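Local atomic coordinates of kinetochore-associated protein NSL1 homolog (Homo sapiens, PDB entry 5LSI), a protein that forms part of the MIS12 complex, which is required for kinetochore formation and for normal chromosome alignment and segregation in mitosis. Residues D52-W55 with T56-A60; I65-G69 with Q70-E74; R21-T24 with E25-Q28; L41-E44 with I45-P48. All coordinates share one frame; numbering follows the deposited sequence.

Contacts 1 and 3 are about two turns each of helix 46-62 and helix 20-35 in this N-terminal NSL1 fragment, and they meet where F57 and E58 of contact 1 pack on L27 of contact 3. Contact 2 is the hairpin-like turn after strand 65-67, and its W72 and I65 lean on V23 of contact 3. These three are partly buried; contact 4 alone is a surface contact, about 33 Å from contact 2 between centres, where the loop after helix 20-35 enters helix 46-62. The helical contacts rest on backbone bonds with apolar residues turned inward. Contact 2 mixes turn bonds with an apolar cluster, whereas contact 4 relies on an arginine holding a loop carbonyl.

Contact 1: residues D52-W55 with T56-A60; sequences DAQW and TFESA
The carbonyl oxygen of D52 is gripped twice from the next turn, by the backbone and the side chain of T56. T56 N gives D52 O a fairly straight bond of 2.8 Å, and T56 OG1 donates to it from above the carbonyl plane at 2.9 Å. The torsion puts the hydroxyl there: T56 OG1 lies beside its own backbone N (chi1 -61°), folded back on the preceding turn. A valine in place of T56 would lack the hydroxyl and probably leave the D52 carbonyl without this second bond. Three residues on, W55 O repeats the pattern. W55 O accepts from S59 OG at 2.8 Å and from S59 N at 2.9 Å, the two donors coming from opposite faces of its plane. S59 OG also lies over one face of the W55 indole, 3.3 Å from W55 NE1, at an angle too poor for a bond. F57 N to A53 O and E58 N to Q54 O continue the alpha-helical ladder of helix 46-62. The amide of Q54 runs alongside the F57 ring, with Q54 OE1 4.0 Å from F57 CD2 and the planes 66° apart; Q54 OE1 is buried without a polar partner, while NE2 bonds weakly to G31 O. Hydroxyls at T56 and S59 thus spend their protons on the helix backbone, adding side-chain bonds to two carbonyls of the i to i+4 ladder.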
ATOM      1  N   ASP B  52       2.729 -13.792  -5.237  1.00 28.45           N
ATOM      2  CA  ASP B  52       1.323 -13.401  -5.262  1.00 27.44           C
ATOM      3  C   ASP B  52       1.056 -12.264  -4.281  1.00 25.86           C
ATOM      4  O   ASP B  52       0.405 -11.270  -4.628  1.00 27.41           O
ATOM      5  CB  ASP B  52       0.447 -14.615  -4.945  1.00 30.34           C
ATOM      6  CG  ASP B  52      -1.029 -14.281  -4.915  1.00 36.72           C
ATOM      7  OD1 ASP B  52      -1.462 -13.402  -5.692  1.00 42.20           O
ATOM      8  OD2 ASP B  52      -1.759 -14.896  -4.110  1.00 41.79           O
ATOM      9  N   ALA B  53       1.568 -12.389  -3.053  1.00 25.23           N
ATOM     10  CA  ALA B  53       1.346 -11.357  -2.041  1.00 23.84           C
ATOM     11  C   ALA B  53       1.987 -10.034  -2.441  1.00 25.37           C
ATOM     12  O   ALA B  53       1.400  -8.966  -2.240  1.00 26.73           O
ATOM     13  CB  ALA B  53       1.884 -11.819  -0.687  1.00 24.96           C
ATOM     14  N   GLN B  54       3.200 -10.083  -2.997  1.00 25.59           N
ATOM     15  CA  GLN B  54       3.864  -8.865  -3.446  1.00 24.93           C
ATOM     16  C   GLN B  54       3.064  -8.171  -4.543  1.00 23.67           C
ATOM     17  O   GLN B  54       2.873  -6.949  -4.516  1.00 25.04           O
ATOM     18  CB  GLN B  54       5.273  -9.195  -3.941  1.00 26.64           C
ATOM     19  CG  GLN B  54       6.149  -7.984  -4.131  1.00 32.42           C
ATOM     20  CD  GLN B  54       6.741  -7.507  -2.825  1.00 42.65           C
ATOM     21  OE1 GLN B  54       6.246  -6.557  -2.217  1.00 40.59           O
ATOM     22  NE2 GLN B  54       7.806  -8.169  -2.379  1.00 36.64           N
ATOM     23  N   TRP B  55       2.590  -8.949  -5.523  1.00 22.93           N
ATOM     24  CA  TRP B  55       1.836  -8.394  -6.644  1.00 24.54           C
ATOM     25  C   TRP B  55       0.478  -7.867  -6.191  1.00 24.19           C
ATOM     26  O   TRP B  55       0.008  -6.837  -6.686  1.00 23.89           O
ATOM     27  CB  TRP B  55       1.684  -9.460  -7.732  1.00 27.67           C
ATOM     28  CG  TRP B  55       0.751  -9.089  -8.836  1.00 32.62           C
ATOM     29  CD1 TRP B  55       0.825  -7.987  -9.648  1.00 39.81           C
ATOM     30  CD2 TRP B  55      -0.401  -9.823  -9.261  1.00 38.26           C
ATOM     31  NE1 TRP B  55      -0.221  -7.995 -10.551  1.00 42.56           N
ATOM     32  CE2 TRP B  55      -0.987  -9.112 -10.331  1.00 39.39           C
ATOM     33  CE3 TRP B  55      -0.995 -11.014  -8.841  1.00 43.77           C
ATOM     34  CZ2 TRP B  55      -2.140  -9.558 -10.983  1.00 49.87           C
ATOM     35  CZ3 TRP B  55      -2.139 -11.456  -9.487  1.00 47.21           C
ATOM     36  CH2 TRP B  55      -2.699 -10.732 -10.546  1.00 52.35           C
ATOM     37  N   THR B  56      -0.169  -8.560  -5.251  1.00 23.72           N
ATOM     38  CA  THR B  56      -1.404  -8.046  -4.667  1.00 25.03           C
ATOM     39  C   THR B  56      -1.149  -6.746  -3.921  1.00 24.30           C
ATOM     40  O   THR B  56      -1.931  -5.795  -4.029  1.00 21.36           O
ATOM     41  CB  THR B  56      -2.012  -9.087  -3.725  1.00 27.25           C
ATOM     42  OG1 THR B  56      -2.317 -10.278  -4.462  1.00 26.94           O
ATOM     43  CG2 THR B  56      -3.277  -8.554  -3.086  1.00 28.55           C
ATOM     44  N   PHE B  57      -0.050  -6.685  -3.167  1.00 23.34           N
ATOM     45  CA  PHE B  57       0.282  -5.473  -2.425  1.00 23.17           C
ATOM     46  C   PHE B  57       0.510  -4.298  -3.368  1.00 25.32           C
ATOM     47  O   PHE B  57      -0.068  -3.220  -3.189  1.00 26.24           O
ATOM     48  CB  PHE B  57       1.516  -5.719  -1.555  1.00 22.71           C
ATOM     49  CG  PHE B  57       2.079  -4.474  -0.929  1.00 25.23           C
ATOM     50  CD1 PHE B  57       1.402  -3.827   0.091  1.00 21.34           C
ATOM     51  CD2 PHE B  57       3.293  -3.957  -1.356  1.00 22.32           C
ATOM     52  CE1 PHE B  57       1.920  -2.680   0.670  1.00 22.43           C
ATOM     53  CE2 PHE B  57       3.821  -2.813  -0.780  1.00 22.59           C
ATOM     54  CZ  PHE B  57       3.132  -2.171   0.229  1.00 25.10           C
ATOM     55  N   GLU B  58       1.342  -4.494  -4.393  1.00 22.67           N
ATOM     56  CA  GLU B  58       1.627  -3.405  -5.324  1.00 25.87           C
ATOM     57  C   GLU B  58       0.392  -3.013  -6.123  1.00 22.71           C
ATOM     58  O   GLU B  58       0.179  -1.827  -6.401  1.00 26.13           O
ATOM     59  CB  GLU B  58       2.774  -3.801  -6.254  1.00 27.06           C
ATOM     60  CG  GLU B  58       4.115  -3.893  -5.550  1.00 26.72           C
ATOM     61  CD  GLU B  58       5.219  -4.418  -6.450  1.00 40.91           C
ATOM     62  OE1 GLU B  58       4.902  -5.034  -7.493  1.00 39.84           O
ATOM     63  OE2 GLU B  58       6.404  -4.214  -6.109  1.00 38.94           O
ATOM     64  N   SER B  59      -0.437  -3.989  -6.500  1.00 20.34           N
ATOM     65  CA  SER B  59      -1.657  -3.673  -7.240  1.00 25.31           C
ATOM     66  C   SER B  59      -2.620  -2.843  -6.403  1.00 24.06           C
ATOM     67  O   SER B  59      -3.210  -1.880  -6.901  1.00 26.65           O
ATOM     68  CB  SER B  59      -2.340  -4.954  -7.712  1.00 26.95           C
ATOM     69  OG  SER B  59      -1.546  -5.616  -8.674  1.00 30.15           O
ATOM     70  N   ALA B  60      -2.790  -3.195  -5.126  1.00 26.19           N
ATOM     71  CA  ALA B  60      -3.720  -2.454  -4.280  1.00 24.07           C
ATOM     72  C   ALA B  60      -3.292  -1.002  -4.134  1.00 26.06           C
ATOM     73  O   ALA B  60      -4.137  -0.098  -4.113  1.00 26.26           O
ATOM     74  CB  ALA B  60      -3.834  -3.119  -2.910  1.00 26.16           C
TER

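Contact 2: residues I65-G69 with Q70-E74; sequences ISING and QAWQE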
ATOM      1  N   ILE B  65      -4.161   5.013  -6.376  1.00 24.62           N
ATOM      2  CA  ILE B  65      -3.545   6.319  -6.553  1.00 25.63           C
ATOM      3  C   ILE B  65      -3.788   6.767  -7.986  1.00 24.82           C
ATOM      4  O   ILE B  65      -4.095   5.966  -8.871  1.00 27.58           O
ATOM      5  CB  ILE B  65      -2.028   6.330  -6.241  1.00 29.87           C
ATOM      6  CG1 ILE B  65      -1.236   5.645  -7.356  1.00 31.36           C
ATOM      7  CG2 ILE B  65      -1.735   5.662  -4.910  1.00 27.45           C
ATOM      8  CD1 ILE B  65       0.252   5.545  -7.071  1.00 29.84           C
ATOM      9  N   SER B  66      -3.661   8.069  -8.199  1.00 27.49           N
ATOM     10  CA  SER B  66      -3.605   8.642  -9.531  1.00 31.60           C
ATOM     11  C   SER B  66      -2.245   9.297  -9.724  1.00 33.71           C
ATOM     12  O   SER B  66      -1.651   9.820  -8.776  1.00 32.36           O
ATOM     13  CB  SER B  66      -4.725   9.667  -9.754  1.00 32.91           C
ATOM     14  OG  SER B  66      -4.636  10.729  -8.818  1.00 38.43           O
ATOM     15  N   ILE B  67      -1.745   9.246 -10.951  1.00 35.15           N
ATOM     16  CA  ILE B  67      -0.495   9.898 -11.320  1.00 40.04           C
ATOM     17  C   ILE B  67      -0.871  11.098 -12.178  1.00 45.03           C
ATOM     18  O   ILE B  67      -1.191  10.950 -13.364  1.00 47.87           O
ATOM     19  CB  ILE B  67       0.457   8.951 -12.057  1.00 42.39           C
ATOM     20  CG1 ILE B  67       0.793   7.742 -11.181  1.00 34.55           C
ATOM     21  CG2 ILE B  67       1.733   9.685 -12.470  1.00 41.26           C
ATOM     22  CD1 ILE B  67       1.477   8.103  -9.884  1.00 34.66           C
ATOM     23  N   ASN B  68      -0.844  12.288 -11.575  1.00 45.38           N
ATOM     24  CA  ASN B  68      -1.264  13.525 -12.237  1.00 51.10           C
ATOM     25  C   ASN B  68      -2.687  13.389 -12.781  1.00 49.77           C
ATOM     26  O   ASN B  68      -2.961  13.657 -13.953  1.00 51.92           O
ATOM     27  CB  ASN B  68      -0.280  13.922 -13.341  1.00 47.74           C
ATOM     28  CG  ASN B  68       1.100  14.248 -12.802  1.00 48.43           C
ATOM     29  OD1 ASN B  68       1.242  14.994 -11.832  1.00 50.82           O
ATOM     30  ND2 ASN B  68       2.126  13.682 -13.425  1.00 45.44           N
ATOM     31  N   GLY B  69      -3.598  12.949 -11.912  1.00 46.31           N
ATOM     32  CA  GLY B  69      -4.989  12.773 -12.271  1.00 47.92           C
ATOM     33  C   GLY B  69      -5.291  11.594 -13.169  1.00 47.69           C
ATOM     34  O   GLY B  69      -6.469  11.348 -13.458  1.00 49.01           O
ATOM     35  N   GLN B  70      -4.281  10.857 -13.618  1.00 43.91           N
ATOM     36  CA  GLN B  70      -4.456   9.726 -14.515  1.00 45.69           C
ATOM     37  C   GLN B  70      -4.275   8.415 -13.761  1.00 46.15           C
ATOM     38  O   GLN B  70      -3.666   8.363 -12.690  1.00 43.68           O
ATOM     39  CB  GLN B  70      -3.456   9.783 -15.673  1.00 51.55           C
ATOM     40  CG  GLN B  70      -3.290  11.153 -16.304  1.00 52.98           C
ATOM     41  CD  GLN B  70      -2.254  11.152 -17.414  1.00 60.41           C
ATOM     42  OE1 GLN B  70      -1.956  10.109 -17.999  1.00 61.60           O
ATOM     43  NE2 GLN B  70      -1.689  12.319 -17.702  1.00 57.21           N
ATOM     44  N   ALA B  71      -4.801   7.344 -14.348  1.00 45.63           N
ATOM     45  CA  ALA B  71      -4.576   6.018 -13.802  1.00 45.59           C
ATOM     46  C   ALA B  71      -3.102   5.639 -13.922  1.00 48.17           C
ATOM     47  O   ALA B  71      -2.358   6.171 -14.750  1.00 47.27           O
ATOM     48  CB  ALA B  71      -5.445   4.986 -14.516  1.00 44.38           C
ATOM     49  N   TRP B  72      -2.687   4.699 -13.072  1.00 42.69           N
ATOM     50  CA  TRP B  72      -1.280   4.313 -13.006  1.00 42.74           C
ATOM     51  C   TRP B  72      -0.790   3.756 -14.337  1.00 47.93           C
ATOM     52  O   TRP B  72       0.238   4.193 -14.867  1.00 45.21           O
ATOM     53  CB  TRP B  72      -1.084   3.288 -11.887  1.00 37.27           C
ATOM     54  CG  TRP B  72       0.276   2.652 -11.842  1.00 34.97           C
ATOM     55  CD1 TRP B  72       0.703   1.572 -12.561  1.00 37.38           C
ATOM     56  CD2 TRP B  72       1.373   3.037 -11.007  1.00 32.69           C
ATOM     57  NE1 TRP B  72       2.005   1.272 -12.235  1.00 37.97           N
ATOM     58  CE2 TRP B  72       2.436   2.155 -11.281  1.00 34.83           C
ATOM     59  CE3 TRP B  72       1.559   4.042 -10.057  1.00 33.64           C
ATOM     60  CZ2 TRP B  72       3.666   2.252 -10.643  1.00 33.67           C
ATOM     61  CZ3 TRP B  72       2.783   4.136  -9.425  1.00 35.45           C
ATOM     62  CH2 TRP B  72       3.820   3.247  -9.720  1.00 30.87           C
ATOM     63  N   GLN B  73      -1.517   2.785 -14.894  1.00 45.33           N
ATOM     64  CA  GLN B  73      -1.059   2.100 -16.096  1.00 49.35           C
ATOM     65  C   GLN B  73      -1.046   3.006 -17.320  1.00 52.80           C
ATOM     66  O   GLN B  73      -0.359   2.691 -18.299  1.00 60.45           O
ATOM     67  CB  GLN B  73      -1.933   0.875 -16.370  1.00 49.94           C
ATOM     68  CG  GLN B  73      -3.421   1.180 -16.514  1.00 56.78           C
ATOM     69  CD  GLN B  73      -4.141   1.286 -15.179  1.00 57.80           C
ATOM     70  OE1 GLN B  73      -3.527   1.552 -14.144  1.00 53.37           O
ATOM     71  NE2 GLN B  73      -5.453   1.077 -15.198  1.00 61.93           N
ATOM     72  N   GLU B  74      -1.777   4.117 -17.292  1.00 52.77           N
ATOM     73  CA  GLU B  74      -1.846   5.020 -18.431  1.00 56.20           C
ATOM     74  C   GLU B  74      -0.963   6.251 -18.272  1.00 58.70           C
ATOM     75  O   GLU B  74      -0.966   7.114 -19.155  1.00 66.03           O
ATOM     76  CB  GLU B  74      -3.297   5.451 -18.674  1.00 54.54           C
ATOM     77  CG  GLU B  74      -3.852   6.413 -17.638  1.00 56.47           C
ATOM     78  CD  GLU B  74      -5.301   6.780 -17.908  1.00 65.17           C
ATOM     79  OE1 GLU B  74      -6.031   7.095 -16.943  1.00 67.00           O
ATOM     80  OE2 GLU B  74      -5.714   6.747 -19.087  1.00 71.21           O
TER
HETATM   81  O   HOH W   1      -4.334   4.041 -10.732  1.00 36.76           O
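W72 reaches back along its own chain to I65 and I67. From CB the side chain leaves through CG, anti to the backbone N (chi1 171°), which carries the indole alongside the two isoleucines, all three side chains pointing the same way. Beyond CG, the six-membered ring makes the contacts: W72 CE3 meets I65 CD1 at 3.6 Å and I67 CG1 at 3.9 Å, and W72 CZ3 lies 3.7 Å from I65 CD1. Both isoleucines approach the ring obliquely. Farther out, the ring packs on V23 and T24 of helix 20-35, and K20 of that helix makes a cation-pi contact with the indole. What brings W72 round is a type I' beta turn from I67 to Q70, closing a two-residue hairpin-like loop in which N68 and G69 both have positive phi. A single antiparallel hydrogen-bonded pair joins its ends. I67 N donates to Q70 O at 2.7 Å, in the carbonyl plane, whereas Q70 N returns to I67 O at 3.1 Å from well above the plane of that carbonyl. Q70 O also receives a CA-H...O contact from S66. Past the turn a water donates to I65 O and accepts from W72 N. S66 pairs through its backbone with V15 and C17 of the parallel strand 15-17. The loop then curls on itself, A71 N donating to the anti lone pair of E74 OE1 at 2.9 Å.

Contact 3: residues R21-T24 with E25-Q28; sequences RAVT and EMLQ
E25 and T24, adjacent on helix 20-35, contribute the largest buried surfaces here, with V23 next. E25 folds back along the preceding turn: E25 CG sits beside its own backbone N (chi1 -63°) and comes to 3.3 Å from R21 O, the same oxygen that accepts E25 N at 2.9 Å. From there the extended chain runs side by side with R21, both pointing the same way, and E25 OE2 ends against the aliphatic part of the arginine, 3.9 Å from R21 CG. The charged ends do not meet; R21 NE stays 5.3 Å from E25 OE2, so any attraction is probably modest. T24 works forward instead. T24 CG2, its methyl, lies 3.8 Å from Q28 NE2, the two side chains passing across one another, while Q28 CG approaches T24 O. T24 OG1 bonds back to K20 O. The backbone bonds from E25 to R21, M26 to A22, L27 to V23 and Q28 to T24 are the i to i+4 ladder of about two alpha-helical turns near the start of helix 20-35, just after strand 15-17. V23 belongs to the inward side. V23 CG1, anti to the backbone N, meets M26 CE at 3.6 Å, and M26 reaches it by a chain whose bend at the last torsion brings the methyl alongside the valine. L27 CD1 lies more loosely, 4.2 Å from V23 CG1. V23 and M26 also pack on apolar side chains of another protein's chain, and L27 lies against F57 and V61 of helix 46-62.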
ATOM      1  N   ARG B  21       7.786   7.103 -10.440  1.00 33.01           N
ATOM      2  CA  ARG B  21       9.021   6.472  -9.986  1.00 28.80           C
ATOM      3  C   ARG B  21       9.128   6.490  -8.467  1.00 25.12           C
ATOM      4  O   ARG B  21       9.554   5.502  -7.860  1.00 25.83           O
ATOM      5  CB  ARG B  21      10.233   7.162 -10.606  1.00 31.74           C
ATOM      6  CG  ARG B  21      11.556   6.593 -10.128  1.00 35.29           C
ATOM      7  CD  ARG B  21      12.731   7.422 -10.623  1.00 43.20           C
ATOM      8  NE  ARG B  21      12.708   7.589 -12.073  1.00 49.68           N
ATOM      9  CZ  ARG B  21      13.571   8.339 -12.752  1.00 55.60           C
ATOM     10  NH1 ARG B  21      14.533   8.995 -12.113  1.00 50.88           N
ATOM     11  NH2 ARG B  21      13.471   8.434 -14.072  1.00 57.09           N
ATOM     12  N   ALA B  22       8.751   7.606  -7.839  1.00 26.94           N
ATOM     13  CA  ALA B  22       8.840   7.707  -6.385  1.00 26.66           C
ATOM     14  C   ALA B  22       7.913   6.708  -5.696  1.00 28.67           C
ATOM     15  O   ALA B  22       8.255   6.159  -4.641  1.00 26.02           O
ATOM     16  CB  ALA B  22       8.522   9.135  -5.943  1.00 28.04           C
ATOM     17  N   VAL B  23       6.735   6.464  -6.273  1.00 24.70           N
ATOM     18  CA  VAL B  23       5.846   5.442  -5.727  1.00 23.90           C
ATOM     19  C   VAL B  23       6.479   4.064  -5.862  1.00 25.09           C
ATOM     20  O   VAL B  23       6.439   3.251  -4.928  1.00 28.47           O
ATOM     21  CB  VAL B  23       4.470   5.503  -6.416  1.00 25.90           C
ATOM     22  CG1 VAL B  23       3.584   4.349  -5.952  1.00 20.92           C
ATOM     23  CG2 VAL B  23       3.797   6.838  -6.147  1.00 23.52           C
ATOM     24  N   THR B  24       7.082   3.783  -7.022  1.00 24.48           N
ATOM     25  CA  THR B  24       7.744   2.500  -7.240  1.00 24.67           C
ATOM     26  C   THR B  24       8.859   2.271  -6.225  1.00 24.01           C
ATOM     27  O   THR B  24       9.034   1.155  -5.723  1.00 25.50           O
ATOM     28  CB  THR B  24       8.293   2.435  -8.667  1.00 28.14           C
ATOM     29  OG1 THR B  24       7.206   2.318  -9.594  1.00 32.29           O
ATOM     30  CG2 THR B  24       9.230   1.249  -8.844  1.00 29.08           C
ATOM     31  N   GLU B  25       9.613   3.322  -5.901  1.00 25.21           N
ATOM     32  CA  GLU B  25      10.702   3.174  -4.941  1.00 25.62           C
ATOM     33  C   GLU B  25      10.167   2.972  -3.530  1.00 26.12           C
ATOM     34  O   GLU B  25      10.720   2.180  -2.756  1.00 27.61           O
ATOM     35  CB  GLU B  25      11.629   4.388  -5.030  1.00 27.41           C
ATOM     36  CG  GLU B  25      12.284   4.501  -6.402  1.00 27.39           C
ATOM     37  CD  GLU B  25      13.182   5.713  -6.566  1.00 32.57           C
ATOM     38  OE1 GLU B  25      12.950   6.741  -5.897  1.00 34.19           O
ATOM     39  OE2 GLU B  25      14.127   5.631  -7.381  1.00 35.58           O
ATOM     40  N   MET B  26       9.082   3.669  -3.184  1.00 26.94           N
ATOM     41  CA  MET B  26       8.407   3.431  -1.911  1.00 26.32           C
ATOM     42  C   MET B  26       7.907   1.993  -1.804  1.00 25.30           C
ATOM     43  O   MET B  26       8.040   1.358  -0.752  1.00 24.93           O
ATOM     44  CB  MET B  26       7.249   4.414  -1.755  1.00 25.36           C
ATOM     45  CG  MET B  26       6.261   4.055  -0.660  1.00 31.40           C
ATOM     46  SD  MET B  26       4.705   4.953  -0.835  1.00 47.97           S
ATOM     47  CE  MET B  26       4.086   4.293  -2.380  1.00 32.56           C
ATOM     48  N   LEU B  27       7.328   1.462  -2.886  1.00 22.90           N
ATOM     49  CA  LEU B  27       6.855   0.081  -2.871  1.00 23.09           C
ATOM     50  C   LEU B  27       8.009  -0.902  -2.712  1.00 25.69           C
ATOM     51  O   LEU B  27       7.860  -1.944  -2.061  1.00 23.63           O
ATOM     52  CB  LEU B  27       6.069  -0.223  -4.148  1.00 23.88           C
ATOM     53  CG  LEU B  27       4.735   0.517  -4.292  1.00 25.20           C
ATOM     54  CD1 LEU B  27       4.047   0.147  -5.596  1.00 28.00           C
ATOM     55  CD2 LEU B  27       3.828   0.233  -3.110  1.00 29.52           C
ATOM     56  N   GLN B  28       9.167  -0.593  -3.301  1.00 23.71           N
ATOM     57  CA  GLN B  28      10.328  -1.463  -3.123  1.00 25.85           C
ATOM     58  C   GLN B  28      10.743  -1.531  -1.660  1.00 24.22           C
ATOM     59  O   GLN B  28      11.068  -2.611  -1.149  1.00 22.69           O
ATOM     60  CB  GLN B  28      11.493  -0.982  -3.989  1.00 20.55           C
ATOM     61  CG  GLN B  28      11.256  -1.154  -5.477  1.00 22.15           C
ATOM     62  CD  GLN B  28      12.418  -0.665  -6.319  1.00 27.21           C
ATOM     63  OE1 GLN B  28      13.458  -0.263  -5.793  1.00 25.50           O
ATOM     64  NE2 GLN B  28      12.250  -0.708  -7.634  1.00 22.19           N
TER

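Contact 4: residues L41-E44 with I45-P48; sequences LPEE and IREP
I45 turns back on P42 near the start of helix 46-62. I45 N donates to P42 O at 3.2 Å, coming from above the carbonyl plane, and this bond closes a turn through E43 and E44. The side chain passes obliquely by the proline, I45 CG1 lying 4.0 Å from P42 CD. CG1 lies between the backbone N and the carbonyl carbon (chi1 54°), the orientation that turns it back toward the proline. R46 carries most of the polar contact. R46 CB passes 3.3 Å from P42 O, and the chain then bends at chi3 to bring the guanidinium against the loop. R46 NH2 donates to L41 O at 2.8 Å, in the carbonyl plane; R46 NE adds a weak bond to L41 O at 3.2 Å and also bonds to G38 O, farther back in the loop. Over one face of the R46 guanidinium, E43 CA sits 3.5 Å above the plane, while E43 OE1 stays beyond salt-bridge range, 4.4 Å from R46 NH1. A methionine in place of R46 would probably leave the carbonyls of L41 and G38 without these donors and let the loop drift from the helix start. L41, P42 and R46 all pack on aromatic side chains of another protein's chain. One cationic side chain thus ties two loop carbonyls to the start of the helix, in a site that the partner protein helps to cover.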
ATOM      1  N   LEU B  41       5.491 -18.843   6.201  1.00 50.68           N
ATOM      2  CA  LEU B  41       4.889 -19.628   5.130  1.00 48.83           C
ATOM      3  C   LEU B  41       5.601 -20.971   4.989  1.00 54.09           C
ATOM      4  O   LEU B  41       6.820 -21.050   5.167  1.00 55.78           O
ATOM      5  CB  LEU B  41       4.956 -18.880   3.803  1.00 46.41           C
ATOM      6  CG  LEU B  41       3.997 -17.703   3.639  1.00 46.08           C
ATOM      7  CD1 LEU B  41       4.114 -17.109   2.243  1.00 40.56           C
ATOM      8  CD2 LEU B  41       2.572 -18.145   3.923  1.00 42.74           C
ATOM      9  N   PRO B  42       4.870 -22.034   4.663  1.00 55.94           N
ATOM     10  CA  PRO B  42       5.513 -23.334   4.461  1.00 56.99           C
ATOM     11  C   PRO B  42       6.259 -23.381   3.139  1.00 56.83           C
ATOM     12  O   PRO B  42       5.882 -22.740   2.155  1.00 53.52           O
ATOM     13  CB  PRO B  42       4.339 -24.325   4.474  1.00 54.76           C
ATOM     14  CG  PRO B  42       3.087 -23.498   4.684  1.00 55.90           C
ATOM     15  CD  PRO B  42       3.431 -22.085   4.367  1.00 55.18           C
ATOM     16  N   GLU B  43       7.343 -24.162   3.136  1.00 56.72           N
ATOM     17  CA  GLU B  43       8.210 -24.249   1.964  1.00 57.55           C
ATOM     18  C   GLU B  43       7.449 -24.709   0.726  1.00 54.35           C
ATOM     19  O   GLU B  43       7.855 -24.399  -0.402  1.00 53.41           O
ATOM     20  CB  GLU B  43       9.375 -25.193   2.268  1.00 62.99           C
ATOM     21  CG  GLU B  43      10.343 -25.416   1.123  1.00 68.16           C
ATOM     22  CD  GLU B  43      11.512 -26.292   1.525  1.00 79.65           C
ATOM     23  OE1 GLU B  43      12.153 -25.986   2.553  1.00 82.33           O
ATOM     24  OE2 GLU B  43      11.780 -27.290   0.822  1.00 81.11           O
ATOM     25  N   GLU B  44       6.334 -25.420   0.919  1.00 57.27           N
ATOM     26  CA  GLU B  44       5.576 -25.972  -0.200  1.00 54.79           C
ATOM     27  C   GLU B  44       5.071 -24.876  -1.133  1.00 55.35           C
ATOM     28  O   GLU B  44       5.103 -25.032  -2.360  1.00 56.65           O
ATOM     29  CB  GLU B  44       4.408 -26.804   0.339  1.00 59.34           C
ATOM     30  CG  GLU B  44       3.840 -27.814  -0.646  1.00 68.23           C
ATOM     31  CD  GLU B  44       2.716 -28.649  -0.044  1.00 76.15           C
ATOM     32  OE1 GLU B  44       1.853 -29.130  -0.811  1.00 71.79           O
ATOM     33  OE2 GLU B  44       2.694 -28.824   1.195  1.00 76.02           O
ATOM     34  N   ILE B  45       4.586 -23.769  -0.571  1.00 50.59           N
ATOM     35  CA  ILE B  45       3.946 -22.707  -1.332  1.00 46.48           C
ATOM     36  C   ILE B  45       4.663 -21.373  -1.177  1.00 42.04           C
ATOM     37  O   ILE B  45       4.187 -20.359  -1.691  1.00 37.04           O
ATOM     38  CB  ILE B  45       2.462 -22.563  -0.941  1.00 44.43           C
ATOM     39  CG1 ILE B  45       2.341 -22.371   0.572  1.00 45.02           C
ATOM     40  CG2 ILE B  45       1.666 -23.769  -1.410  1.00 44.41           C
ATOM     41  CD1 ILE B  45       1.156 -21.527   0.999  1.00 43.19           C
ATOM     42  N   ARG B  46       5.807 -21.353  -0.486  1.00 43.49           N
ATOM     43  CA  ARG B  46       6.411 -20.087  -0.070  1.00 42.67           C
ATOM     44  C   ARG B  46       6.696 -19.175  -1.259  1.00 37.04           C
ATOM     45  O   ARG B  46       6.261 -18.018  -1.281  1.00 37.83           O
ATOM     46  CB  ARG B  46       7.690 -20.347   0.726  1.00 43.63           C
ATOM     47  CG  ARG B  46       8.383 -19.074   1.193  1.00 43.51           C
ATOM     48  CD  ARG B  46       9.590 -19.363   2.073  1.00 46.07           C
ATOM     49  NE  ARG B  46       9.230 -20.129   3.263  1.00 54.44           N
ATOM     50  CZ  ARG B  46       9.804 -21.276   3.618  1.00 58.87           C
ATOM     51  NH1 ARG B  46      10.775 -21.792   2.879  1.00 59.46           N
ATOM     52  NH2 ARG B  46       9.408 -21.904   4.718  1.00 60.83           N
ATOM     53  N   GLU B  47       7.425 -19.674  -2.259  1.00 35.60           N
ATOM     54  CA  GLU B  47       7.809 -18.820  -3.381  1.00 38.10           C
ATOM     55  C   GLU B  47       6.615 -18.287  -4.165  1.00 32.91           C
ATOM     56  O   GLU B  47       6.529 -17.063  -4.351  1.00 31.95           O
ATOM     57  CB  GLU B  47       8.788 -19.563  -4.296  1.00 43.10           C
ATOM     58  CG  GLU B  47      10.180 -19.722  -3.728  1.00 45.00           C
ATOM     59  CD  GLU B  47      11.170 -20.191  -4.774  1.00 60.69           C
ATOM     60  OE1 GLU B  47      10.747 -20.900  -5.714  1.00 61.06           O
ATOM     61  OE2 GLU B  47      12.366 -19.841  -4.663  1.00 65.87           O
ATOM     62  N   PRO B  48       5.679 -19.114  -4.654  1.00 33.31           N
ATOM     63  CA  PRO B  48       4.539 -18.535  -5.382  1.00 33.46           C
ATOM     64  C   PRO B  48       3.646 -17.669  -4.508  1.00 31.52           C
ATOM     65  O   PRO B  48       3.081 -16.689  -5.010  1.00 28.75           O
ATOM     66  CB  PRO B  48       3.795 -19.770  -5.907  1.00 36.05           C
ATOM     67  CG  PRO B  48       4.161 -20.851  -4.962  1.00 34.11           C
ATOM     68  CD  PRO B  48       5.588 -20.584  -4.598  1.00 36.84           C
TER